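Local coordinates for protein purine nucleoside phosphorylase (Schistosoma mansoni, PDB 5TBV) that probably catalyses the phosphate-dependent cleavage of inosine and guanosine into the free purine base and ribose 1-phosphate, as purine nucleoside phosphorylases do, at residues A[30-35]-A[84-89]; A[111-116]-A[235-240]; A[122-127]-A[247-252]; A[242-247]-A[260-265]. All blocks are in the same frame, centred on the assembly; numbering follows the deposited sequence.

In the fold
All four contacts belong to one phosphorylase-superfamily fold and run from the centre of its mixed sheet past the nucleoside site to the periphery at interaction 3. Interaction 1 closes first along the chain, and its strand 29-32 lies beside strand 112-121 of interaction 2; their centres lie about 12 Å apart, and the two touch where Thr116 OG1 bonds Ile32 O. Strand 236-246 carries interaction 2 at its start and interaction 4 at its end, then runs into helix 247-252 of interaction 3, which shares Ser247 with interaction 4. Interaction 1 holds the sulfate beside the ribose of the bound tubercidin, whereas interaction 4 reaches its base and O5', so both border one pocket.

Interaction 1: residues A[30-35]-A[84-89]; sequences GIICGS and QGRLHM. With TBN ('2-(4-amino-pyrrolo[2,3-D]pyrimidin-7-yl)-5-hydroxymethyl-tetrahydro-furan-3,4-diol), chain B; SO4 (sulfate ion), chain C.
Arg86 reaches past Ile32 to Gly34 in the anion site of a phosphorylase-superfamily fold, where strand 29-32 runs out into a glycine-containing loop. Its CB lies 3.8 Å from Ile32 CG2. CG and CD then pass alongside sulfate atom O4, CD at 3.4 Å. Bends at chi2 and chi3 (139° and 63°) fold the chain back, so that the guanidinium lies with one face under Ile32 CG2 and the two side chains cross at about a right angle. NE turns to a salt bridge with Glu226, and NH2 stays 3.8 Å from Ile32 CG2. NH1 packs 3.5 Å from Gly34 CA and gives sulfate O4 a bent hydrogen bond, while also bonding to Thr116 O.

The same sulfate oxygen takes a second hydrogen bond from His88 NE2, coming in near the plane of the imidazole, whose ND1 is bonded to Glu91. Across the anion, Ser35 N points almost straight at O3 (177° at the hydrogen). A sulfate gripped in this way is consistent with the site that takes phosphate in this enzyme family. The remaining grip from Ser35 is its hydroxyl, with OG 2.8 Å from sulfate O1.

Interaction 2: residues A[111-116]-A[235-240]; sequences RVLLIT and IKVLAV
Leu113 and Ile115 interlock with Val237 and Ala239 on one face of two parallel strands, 112-116 and 236-240, whose axes come within 4.8 Å and are turned 15° against each other. Ile235, just before its strand, nudges CG2 up to the CB of Leu113, 3.7 Å away. Ile115 holds CG1 anti to its carbonyl carbon (chi1 -58°), which sends CD1 back along the strand to rest 3.7 Å from Val237 CG1. The small Ala239 makes a shallow place where its CB faces the branched CB of Ile115. Helix 224-232 lies against this layer, touching Leu113, Ile115 and Val237.

The other face carries Val112, Leu114 and Thr116 beside Lys236, Leu238 and Val240. Leu114 slants across Leu238, with CD2 set 4.0 Å from Leu238 CB, and Phe277 and Ile281 of helix 259-283 press on it. At the outer end, Lys236 doubles back through bends at chi3 and chi4 and lays its NZ 3.7 Å from Val112 CG2.

Five backbone hydrogen bonds stitch the pair, starting from Lys236 N to Arg111 O; Leu113 N to Lys236 O is 2.8 Å. Strand 29-32 pairs with the far edge of 112-116. Parallel strands sandwiched between helices in this manner are typical of the central sheet of an alpha/beta fold.

Interaction 3: residues A[122-127]-A[247-252]; sequences INRKLK and SILDAE
Arg124 swings out from the loop 122-127 and takes hold of Glu252 at the far end of helix 247-252, while Ile122 packs against the first turn of that helix. The inner part is packed without side-chain hydrogen bonds across it: Ile248 pushes its CG1 to 3.4 Å from Ile122 O, and the apolar pair Ile122 CG2 and Ile248 CG1 stands at 4.4 Å. Ile122 also touches Leu212 of helix 205-214.

Outward, the contact is carried by one long side chain. A bend at chi3 (73°) turns the guanidinium of Arg124 so that its side chain crosses those of Ile248, Leu249 and Glu252 at about right angles, with Ile248 CG2 3.5 Å from NH1 and Leu249 CD1 over one face. Beyond these, the exposed ends meet in a two-pronged salt bridge: NH1 to Glu252 OE2 at 2.9 Å and NH2 to Glu252 OE1 at 3.1 Å. Both bonds are nearly straight and use the syn sides of the carboxylate, whose plane is tilted 30° from the guanidinium.

Asn123 OD1 accepts from Lys125 N in an Asx turn. Two bonds plus the leucine against its face should restrict rotation of the guanidinium, although the ion pair lies toward solvent and its electrostatic gain is probably modest.

Interaction 4: residues A[242-247]-A[260-265]; sequences LIANNS and EKVLAV. With TBN ('2-(4-amino-pyrrolo[2,3-D]pyrimidin-7-yl)-5-hydroxymethyl-tetrahydro-furan-3,4-diol), chain B.
Val265 sets its two methyl branches against successive carbonyl groups of strand 242-246. CG1, anti to the backbone N (chi1 172°), lies 3.5 Å from Ile243 O, and CG2 sits 3.8 Å from Ala244 O. Leu242 comes in beside it, its CG 4.2 Å from Val265 CG1. One turn earlier on the helix, Val262 turns its CG2 to the methyl of Ala244, with 4.0 Å between Val262 CG2 and Ala244 CB.

Here the last residues of a strand of the phosphorylase-superfamily sheet face the beginning of the long helix 259-283; the axes of 242-246 and 260-265 approach to 8.1 Å, with 139° between their directions, and the nucleoside lies next to the seam. Val262 CG2 also touches the ligand, 3.5 Å from O5' of the tubercidin, so the same methyl meets both strand and sugar.

Asn245 reaches the other end of the base. With CG between backbone N and carbonyl carbon (chi1 68°), it presents OD1 to the amino group N6 of tubercidin, a 3.2 Å hydrogen bond, while Asp250 OD2 takes ND2, which probably fixes which way round the amide stands. Next along, Asn246 caps helix 247-252 through OD1.

Interaction 1: residues A[30-35]-A[84-89]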
# COMPACT_ATOMS: atom_id res chain seq x y z
N GLY A 30 -28.70 -7.83 -7.95
CA GLY A 30 -28.33 -6.87 -6.91
C GLY A 30 -27.86 -5.57 -7.54
O GLY A 30 -27.41 -5.55 -8.69
N ILE A 31 -28.05 -4.46 -6.82
CA ILE A 31 -27.69 -3.11 -7.28
C ILE A 31 -27.00 -2.37 -6.13
O ILE A 31 -27.39 -2.52 -4.96
CB ILE A 31 -28.94 -2.32 -7.73
CG1 ILE A 31 -29.68 -3.08 -8.83
CG2 ILE A 31 -28.54 -0.93 -8.23
CD1 ILE A 31 -31.09 -2.67 -8.99
N ILE A 32 -25.99 -1.56 -6.45
CA ILE A 32 -25.35 -0.66 -5.48
C ILE A 32 -25.37 0.78 -6.02
O ILE A 32 -24.84 1.04 -7.11
CB ILE A 32 -23.91 -1.10 -5.16
CG1 ILE A 32 -23.90 -2.56 -4.68
CG2 ILE A 32 -23.30 -0.21 -4.06
CD1 ILE A 32 -22.49 -3.16 -4.52
N CYS A 33 -25.96 1.70 -5.27
CA CYS A 33 -26.06 3.12 -5.63
C CYS A 33 -24.89 3.90 -5.02
O CYS A 33 -24.74 3.90 -3.79
CB CYS A 33 -27.38 3.71 -5.16
SG CYS A 33 -28.87 2.88 -5.81
N GLY A 34 -24.10 4.57 -5.86
CA GLY A 34 -22.97 5.39 -5.43
C GLY A 34 -23.40 6.73 -4.84
O GLY A 34 -24.58 7.00 -4.64
N SER A 35 -22.40 7.59 -4.55
CA SER A 35 -22.65 8.86 -3.86
C SER A 35 -23.77 9.66 -4.53
O SER A 35 -23.63 10.10 -5.68
CB SER A 35 -21.37 9.72 -3.82
OG SER A 35 -20.44 9.25 -2.85
N GLN A 84 -29.07 1.31 -1.05
CA GLN A 84 -29.28 2.74 -1.25
C GLN A 84 -28.08 3.59 -0.80
O GLN A 84 -28.09 4.81 -0.98
CB GLN A 84 -30.56 3.19 -0.54
CG GLN A 84 -31.05 4.58 -0.94
CD GLN A 84 -32.42 4.91 -0.39
OE1 GLN A 84 -33.08 4.07 0.20
NE2 GLN A 84 -32.85 6.15 -0.60
N GLY A 85 -27.06 2.96 -0.24
CA GLY A 85 -25.81 3.62 0.08
C GLY A 85 -24.79 2.52 0.29
O GLY A 85 -25.16 1.38 0.61
N ARG A 86 -23.52 2.84 0.10
CA ARG A 86 -22.49 1.82 0.24
C ARG A 86 -21.53 2.22 1.35
O ARG A 86 -21.48 3.39 1.77
CB ARG A 86 -21.73 1.59 -1.08
CG ARG A 86 -20.91 2.79 -1.57
CD ARG A 86 -19.53 2.34 -2.14
NE ARG A 86 -19.60 1.46 -3.32
CZ ARG A 86 -20.01 1.85 -4.53
NH1 ARG A 86 -20.43 3.11 -4.74
NH2 ARG A 86 -20.00 0.98 -5.53
N LEU A 87 -20.76 1.22 1.81
CA LEU A 87 -19.69 1.36 2.78
C LEU A 87 -18.35 1.50 2.08
O LEU A 87 -18.12 0.89 1.03
CB LEU A 87 -19.63 0.14 3.70
CG LEU A 87 -20.95 -0.17 4.42
CD1 LEU A 87 -20.84 -1.53 5.07
CD2 LEU A 87 -21.31 0.92 5.45
N HIS A 88 -17.44 2.30 2.68
CA HIS A 88 -16.12 2.55 2.10
C HIS A 88 -15.02 2.24 3.11
O HIS A 88 -15.19 2.45 4.31
CB HIS A 88 -15.95 4.03 1.68
CG HIS A 88 -17.08 4.58 0.87
ND1 HIS A 88 -18.30 4.93 1.43
CD2 HIS A 88 -17.17 4.90 -0.45
CE1 HIS A 88 -19.09 5.41 0.48
NE2 HIS A 88 -18.43 5.41 -0.66
N MET A 89 -13.86 1.81 2.60
CA MET A 89 -12.74 1.49 3.49
C MET A 89 -12.15 2.74 4.18
O MET A 89 -11.66 2.63 5.31
CB MET A 89 -11.65 0.70 2.73
CG MET A 89 -12.03 -0.74 2.27
SD MET A 89 -12.48 -1.88 3.63
CE MET A 89 -10.92 -2.11 4.53
O5' TBN B . -16.38 12.79 -3.08
C5' TBN B . -15.73 11.63 -2.60
C4' TBN B . -16.57 10.37 -2.78
O4' TBN B . -16.90 10.22 -4.12
C1' TBN B . -15.93 9.48 -4.79
N9 TBN B . -15.17 10.41 -5.64
C8 TBN B . -15.79 11.40 -6.28
C7 TBN B . -14.95 12.17 -7.01
C5 TBN B . -13.70 11.58 -6.78
C6 TBN B . -12.31 11.87 -7.24
N1 TBN B . -11.34 11.08 -6.80
C2 TBN B . -11.61 10.08 -5.99
N3 TBN B . -12.81 9.75 -5.55
C4 TBN B . -13.88 10.45 -5.90
N6 TBN B . -12.01 12.90 -8.04
C2' TBN B . -15.12 8.78 -3.71
O2' TBN B . -15.09 7.44 -3.99
C3' TBN B . -15.80 9.13 -2.40
O3' TBN B . -16.63 8.10 -1.89
S SO4 C . -18.72 6.44 -4.19
O1 SO4 C . -18.26 7.61 -3.36
O2 SO4 C . -17.53 5.79 -4.76
O3 SO4 C . -19.60 6.75 -5.31
O4 SO4 C . -19.39 5.48 -3.32

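Interaction 2: residues A[111-116]-A[235-240]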
# COMPACT_ATOMS: atom_id res chain seq x y z
N ARG A 111 -27.35 -13.32 -8.74
CA ARG A 111 -26.43 -13.85 -9.74
C ARG A 111 -25.76 -12.78 -10.59
O ARG A 111 -24.72 -13.06 -11.19
CB ARG A 111 -27.16 -14.81 -10.70
CG ARG A 111 -28.30 -15.55 -10.06
CD ARG A 111 -28.07 -17.03 -10.13
NE ARG A 111 -27.90 -17.49 -11.51
CZ ARG A 111 -28.90 -17.86 -12.31
NH1 ARG A 111 -30.16 -17.82 -11.88
NH2 ARG A 111 -28.63 -18.28 -13.54
N VAL A 112 -26.36 -11.60 -10.69
CA VAL A 112 -25.81 -10.46 -11.44
C VAL A 112 -25.86 -9.24 -10.52
O VAL A 112 -26.89 -8.98 -9.88
CB VAL A 112 -26.60 -10.22 -12.75
CG1 VAL A 112 -26.05 -8.99 -13.53
CG2 VAL A 112 -26.54 -11.48 -13.60
N LEU A 113 -24.75 -8.51 -10.44
CA LEU A 113 -24.60 -7.33 -9.58
C LEU A 113 -24.27 -6.11 -10.44
O LEU A 113 -23.28 -6.14 -11.18
CB LEU A 113 -23.49 -7.56 -8.54
CG LEU A 113 -23.11 -6.42 -7.61
CD1 LEU A 113 -24.37 -6.02 -6.83
CD2 LEU A 113 -21.99 -6.87 -6.65
N LEU A 114 -25.08 -5.05 -10.33
CA LEU A 114 -24.93 -3.81 -11.10
C LEU A 114 -24.48 -2.69 -10.15
O LEU A 114 -25.20 -2.34 -9.22
CB LEU A 114 -26.24 -3.43 -11.81
CG LEU A 114 -27.00 -4.53 -12.57
CD1 LEU A 114 -28.31 -3.99 -13.19
CD2 LEU A 114 -26.10 -5.15 -13.64
N ILE A 115 -23.28 -2.15 -10.39
CA ILE A 115 -22.61 -1.23 -9.46
C ILE A 115 -22.48 0.16 -10.09
O ILE A 115 -22.10 0.29 -11.25
CB ILE A 115 -21.22 -1.80 -9.11
CG1 ILE A 115 -21.37 -3.19 -8.49
CG2 ILE A 115 -20.43 -0.85 -8.18
CD1 ILE A 115 -20.05 -3.93 -8.38
N THR A 116 -22.77 1.21 -9.30
CA THR A 116 -22.48 2.58 -9.72
C THR A 116 -21.49 3.24 -8.76
O THR A 116 -21.39 2.86 -7.58
CB THR A 116 -23.75 3.44 -9.83
OG1 THR A 116 -24.43 3.51 -8.56
CG2 THR A 116 -24.72 2.89 -10.90
N ILE A 235 -20.43 -14.20 -8.75
CA ILE A 235 -21.47 -13.27 -9.18
C ILE A 235 -20.92 -12.41 -10.32
O ILE A 235 -19.84 -11.83 -10.22
CB ILE A 235 -21.95 -12.41 -7.99
CG1 ILE A 235 -22.70 -13.30 -6.97
CG2 ILE A 235 -22.85 -11.25 -8.49
CD1 ILE A 235 -22.99 -12.60 -5.63
N LYS A 236 -21.66 -12.36 -11.43
CA LYS A 236 -21.29 -11.50 -12.56
C LYS A 236 -21.51 -10.02 -12.24
O LYS A 236 -22.47 -9.65 -11.56
CB LYS A 236 -22.10 -11.89 -13.79
CG LYS A 236 -21.87 -13.31 -14.28
CD LYS A 236 -22.39 -13.52 -15.72
CE LYS A 236 -23.87 -13.23 -15.82
NZ LYS A 236 -24.68 -14.26 -15.10
N VAL A 237 -20.62 -9.16 -12.77
CA VAL A 237 -20.59 -7.74 -12.40
C VAL A 237 -20.59 -6.83 -13.63
O VAL A 237 -19.85 -7.05 -14.59
CB VAL A 237 -19.35 -7.43 -11.52
CG1 VAL A 237 -19.14 -5.93 -11.39
CG2 VAL A 237 -19.48 -8.10 -10.11
N LEU A 238 -21.41 -5.79 -13.57
CA LEU A 238 -21.28 -4.61 -14.42
C LEU A 238 -21.03 -3.41 -13.51
O LEU A 238 -21.78 -3.21 -12.55
CB LEU A 238 -22.54 -4.38 -15.25
CG LEU A 238 -22.61 -3.11 -16.12
CD1 LEU A 238 -21.77 -3.29 -17.41
CD2 LEU A 238 -24.06 -2.72 -16.45
N ALA A 239 -20.03 -2.58 -13.84
CA ALA A 239 -19.69 -1.40 -13.03
C ALA A 239 -19.58 -0.15 -13.90
O ALA A 239 -18.87 -0.15 -14.92
CB ALA A 239 -18.37 -1.63 -12.27
N VAL A 240 -20.27 0.93 -13.51
CA VAL A 240 -20.29 2.19 -14.25
C VAL A 240 -19.86 3.34 -13.33
O VAL A 240 -20.48 3.55 -12.28
CB VAL A 240 -21.68 2.49 -14.83
CG1 VAL A 240 -21.66 3.80 -15.64
CG2 VAL A 240 -22.22 1.30 -15.66

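Interaction 3: residues A[122-127]-A[247-252]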
# COMPACT_ATOMS: atom_id res chain seq x y z
N ILE A 122 -9.45 10.71 -15.41
CA ILE A 122 -8.01 10.85 -15.66
C ILE A 122 -7.73 11.05 -17.13
O ILE A 122 -7.05 12.00 -17.53
CB ILE A 122 -7.23 9.63 -15.10
CG1 ILE A 122 -7.43 9.45 -13.59
CG2 ILE A 122 -5.75 9.76 -15.44
CD1 ILE A 122 -6.90 10.63 -12.70
N ASN A 123 -8.25 10.14 -17.97
CA ASN A 123 -8.24 10.33 -19.41
C ASN A 123 -8.72 11.74 -19.76
O ASN A 123 -9.76 12.19 -19.27
CB ASN A 123 -9.16 9.28 -20.04
CG ASN A 123 -9.05 9.23 -21.53
OD1 ASN A 123 -9.36 10.20 -22.23
ND2 ASN A 123 -8.62 8.09 -22.04
N ARG A 124 -7.93 12.45 -20.59
CA ARG A 124 -8.21 13.86 -20.87
C ARG A 124 -9.55 14.06 -21.58
O ARG A 124 -10.10 15.17 -21.57
CB ARG A 124 -7.09 14.47 -21.72
CG ARG A 124 -5.76 14.63 -21.01
CD ARG A 124 -4.77 15.48 -21.83
NE ARG A 124 -5.19 16.88 -21.79
CZ ARG A 124 -4.68 17.79 -20.96
NH1 ARG A 124 -3.71 17.46 -20.12
NH2 ARG A 124 -5.15 19.04 -20.97
N LYS A 125 -10.09 13.01 -22.19
CA LYS A 125 -11.33 13.18 -22.96
C LYS A 125 -12.55 13.34 -22.05
O LYS A 125 -13.53 13.97 -22.45
CB LYS A 125 -11.49 11.99 -23.91
CG LYS A 125 -12.74 12.00 -24.76
CD LYS A 125 -12.45 11.66 -26.23
CE LYS A 125 -11.75 10.32 -26.40
NZ LYS A 125 -10.27 10.41 -26.27
N LEU A 126 -12.47 12.84 -20.81
CA LEU A 126 -13.64 12.72 -19.94
C LEU A 126 -14.01 14.04 -19.28
O LEU A 126 -13.15 14.74 -18.75
CB LEU A 126 -13.37 11.67 -18.86
CG LEU A 126 -13.08 10.25 -19.37
CD1 LEU A 126 -12.61 9.31 -18.23
CD2 LEU A 126 -14.28 9.67 -20.11
N LYS A 127 -15.30 14.37 -19.28
CA LYS A 127 -15.79 15.58 -18.61
C LYS A 127 -16.90 15.22 -17.63
O LYS A 127 -17.46 14.11 -17.68
CB LYS A 127 -16.29 16.64 -19.63
CG LYS A 127 -17.19 16.07 -20.69
CD LYS A 127 -17.85 17.15 -21.55
CE LYS A 127 -18.23 16.61 -22.94
NZ LYS A 127 -18.78 15.22 -22.94
N SER A 247 -9.75 15.34 -13.16
CA SER A 247 -8.69 15.74 -12.23
C SER A 247 -7.49 16.35 -12.95
O SER A 247 -6.82 17.22 -12.37
CB SER A 247 -8.22 14.54 -11.40
OG SER A 247 -9.31 13.84 -10.82
N ILE A 248 -7.19 15.92 -14.17
CA ILE A 248 -6.02 16.44 -14.88
C ILE A 248 -6.26 17.88 -15.30
O ILE A 248 -5.44 18.78 -15.05
CB ILE A 248 -5.67 15.55 -16.09
CG1 ILE A 248 -5.20 14.16 -15.65
CG2 ILE A 248 -4.64 16.23 -17.01
CD1 ILE A 248 -3.83 14.14 -15.02
N LEU A 249 -7.40 18.14 -15.93
CA LEU A 249 -7.63 19.52 -16.36
C LEU A 249 -7.89 20.43 -15.17
O LEU A 249 -7.48 21.59 -15.19
CB LEU A 249 -8.77 19.59 -17.39
CG LEU A 249 -8.35 19.22 -18.82
CD1 LEU A 249 -8.20 17.70 -18.98
CD2 LEU A 249 -9.32 19.78 -19.86
N ASP A 250 -8.55 19.92 -14.12
CA ASP A 250 -8.75 20.72 -12.91
C ASP A 250 -7.42 21.21 -12.33
O ASP A 250 -7.28 22.39 -11.97
CB ASP A 250 -9.50 19.92 -11.85
CG ASP A 250 -11.00 19.87 -12.10
OD1 ASP A 250 -11.47 20.52 -13.07
OD2 ASP A 250 -11.70 19.19 -11.32
N ALA A 251 -6.44 20.31 -12.22
CA ALA A 251 -5.14 20.69 -11.66
C ALA A 251 -4.46 21.76 -12.50
O ALA A 251 -3.81 22.67 -11.97
CB ALA A 251 -4.26 19.46 -11.53
N GLU A 252 -4.61 21.69 -13.83
CA GLU A 252 -4.00 22.68 -14.71
C GLU A 252 -4.65 24.05 -14.57
O GLU A 252 -4.00 25.07 -14.78
CB GLU A 252 -4.09 22.19 -16.17
CG GLU A 252 -3.26 20.92 -16.44
CD GLU A 252 -3.42 20.38 -17.86
OE1 GLU A 252 -4.22 20.91 -18.64
OE2 GLU A 252 -2.74 19.39 -18.18

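Interaction 4: residues A[242-247]-A[260-265]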
# COMPACT_ATOMS: atom_id res chain seq x y z
N LEU A 242 -19.80 7.40 -12.88
CA LEU A 242 -20.28 8.72 -13.31
C LEU A 242 -19.16 9.71 -12.99
O LEU A 242 -18.72 9.79 -11.84
CB LEU A 242 -21.58 9.11 -12.61
CG LEU A 242 -22.16 10.51 -12.85
CD1 LEU A 242 -22.30 10.83 -14.33
CD2 LEU A 242 -23.52 10.64 -12.15
N ILE A 243 -18.69 10.45 -14.00
CA ILE A 243 -17.53 11.32 -13.82
C ILE A 243 -17.97 12.60 -13.10
O ILE A 243 -18.85 13.32 -13.59
CB ILE A 243 -16.89 11.65 -15.17
CG1 ILE A 243 -16.37 10.36 -15.83
CG2 ILE A 243 -15.77 12.70 -14.99
CD1 ILE A 243 -15.55 9.48 -14.89
N ALA A 244 -17.36 12.88 -11.96
CA ALA A 244 -17.66 14.12 -11.24
C ALA A 244 -16.84 15.30 -11.73
O ALA A 244 -17.33 16.44 -11.72
CB ALA A 244 -17.42 13.94 -9.73
N ASN A 245 -15.62 15.06 -12.18
CA ASN A 245 -14.69 16.12 -12.54
C ASN A 245 -13.57 15.47 -13.34
O ASN A 245 -13.37 14.26 -13.24
CB ASN A 245 -14.14 16.80 -11.28
CG ASN A 245 -13.22 15.86 -10.48
OD1 ASN A 245 -13.66 14.87 -9.87
ND2 ASN A 245 -11.93 16.17 -10.49
N ASN A 246 -12.84 16.27 -14.11
CA ASN A 246 -11.60 15.77 -14.69
C ASN A 246 -10.44 16.26 -13.84
O ASN A 246 -10.17 17.46 -13.80
CB ASN A 246 -11.42 16.20 -16.15
CG ASN A 246 -10.26 15.45 -16.81
OD1 ASN A 246 -9.09 15.69 -16.51
ND2 ASN A 246 -10.60 14.48 -17.65
N SER A 247 -9.75 15.34 -13.16
CA SER A 247 -8.69 15.74 -12.23
C SER A 247 -7.49 16.35 -12.95
O SER A 247 -6.82 17.22 -12.37
CB SER A 247 -8.22 14.54 -11.40
OG SER A 247 -9.31 13.84 -10.82
N GLU A 260 -19.56 18.53 -2.35
CA GLU A 260 -20.78 19.19 -2.80
C GLU A 260 -20.89 19.16 -4.32
O GLU A 260 -21.98 18.89 -4.85
CB GLU A 260 -20.82 20.62 -2.27
CG GLU A 260 -21.10 20.69 -0.78
CD GLU A 260 -20.71 22.03 -0.17
OE1 GLU A 260 -20.07 22.86 -0.87
OE2 GLU A 260 -21.05 22.27 1.02
N LYS A 261 -19.79 19.43 -5.03
CA LYS A 261 -19.83 19.32 -6.49
C LYS A 261 -20.14 17.89 -6.92
O LYS A 261 -20.84 17.68 -7.92
CB LYS A 261 -18.50 19.76 -7.12
CG LYS A 261 -18.19 21.25 -7.01
CD LYS A 261 -16.77 21.55 -7.52
CE LYS A 261 -16.41 23.06 -7.43
NZ LYS A 261 -17.20 23.86 -8.41
N VAL A 262 -19.63 16.91 -6.18
CA VAL A 262 -19.86 15.50 -6.51
C VAL A 262 -21.34 15.18 -6.45
O VAL A 262 -21.91 14.57 -7.37
CB VAL A 262 -19.05 14.57 -5.59
CG1 VAL A 262 -19.47 13.10 -5.80
CG2 VAL A 262 -17.53 14.72 -5.77
N LEU A 263 -21.99 15.56 -5.34
CA LEU A 263 -23.42 15.31 -5.14
C LEU A 263 -24.29 16.02 -6.16
O LEU A 263 -25.38 15.55 -6.48
CB LEU A 263 -23.83 15.72 -3.72
CG LEU A 263 -23.18 14.93 -2.59
CD1 LEU A 263 -23.68 15.41 -1.25
CD2 LEU A 263 -23.41 13.44 -2.78
N ALA A 264 -23.83 17.17 -6.68
CA ALA A 264 -24.64 17.90 -7.64
C ALA A 264 -24.61 17.23 -9.01
O ALA A 264 -25.63 17.18 -9.70
CB ALA A 264 -24.19 19.36 -7.73
N VAL A 265 -23.44 16.71 -9.40
CA VAL A 265 -23.34 15.97 -10.66
C VAL A 265 -24.23 14.73 -10.61
O VAL A 265 -24.94 14.41 -11.57
CB VAL A 265 -21.87 15.60 -10.96
CG1 VAL A 265 -21.79 14.68 -12.16
CG2 VAL A 265 -21.05 16.86 -11.22
O5' TBN B . -16.38 12.79 -3.08
C5' TBN B . -15.73 11.63 -2.60
C4' TBN B . -16.57 10.37 -2.78
O4' TBN B . -16.90 10.22 -4.12
C1' TBN B . -15.93 9.48 -4.79
N9 TBN B . -15.17 10.41 -5.64
C8 TBN B . -15.79 11.40 -6.28
C7 TBN B . -14.95 12.17 -7.01
C5 TBN B . -13.70 11.58 -6.78
C6 TBN B . -12.31 11.87 -7.24
N1 TBN B . -11.34 11.08 -6.80
C2 TBN B . -11.61 10.08 -5.99
N3 TBN B . -12.81 9.75 -5.55
C4 TBN B . -13.88 10.45 -5.90
N6 TBN B . -12.01 12.90 -8.04
C2' TBN B . -15.12 8.78 -3.71
O2' TBN B . -15.09 7.44 -3.99
C3' TBN B . -15.80 9.13 -2.40
O3' TBN B . -16.63 8.10 -1.89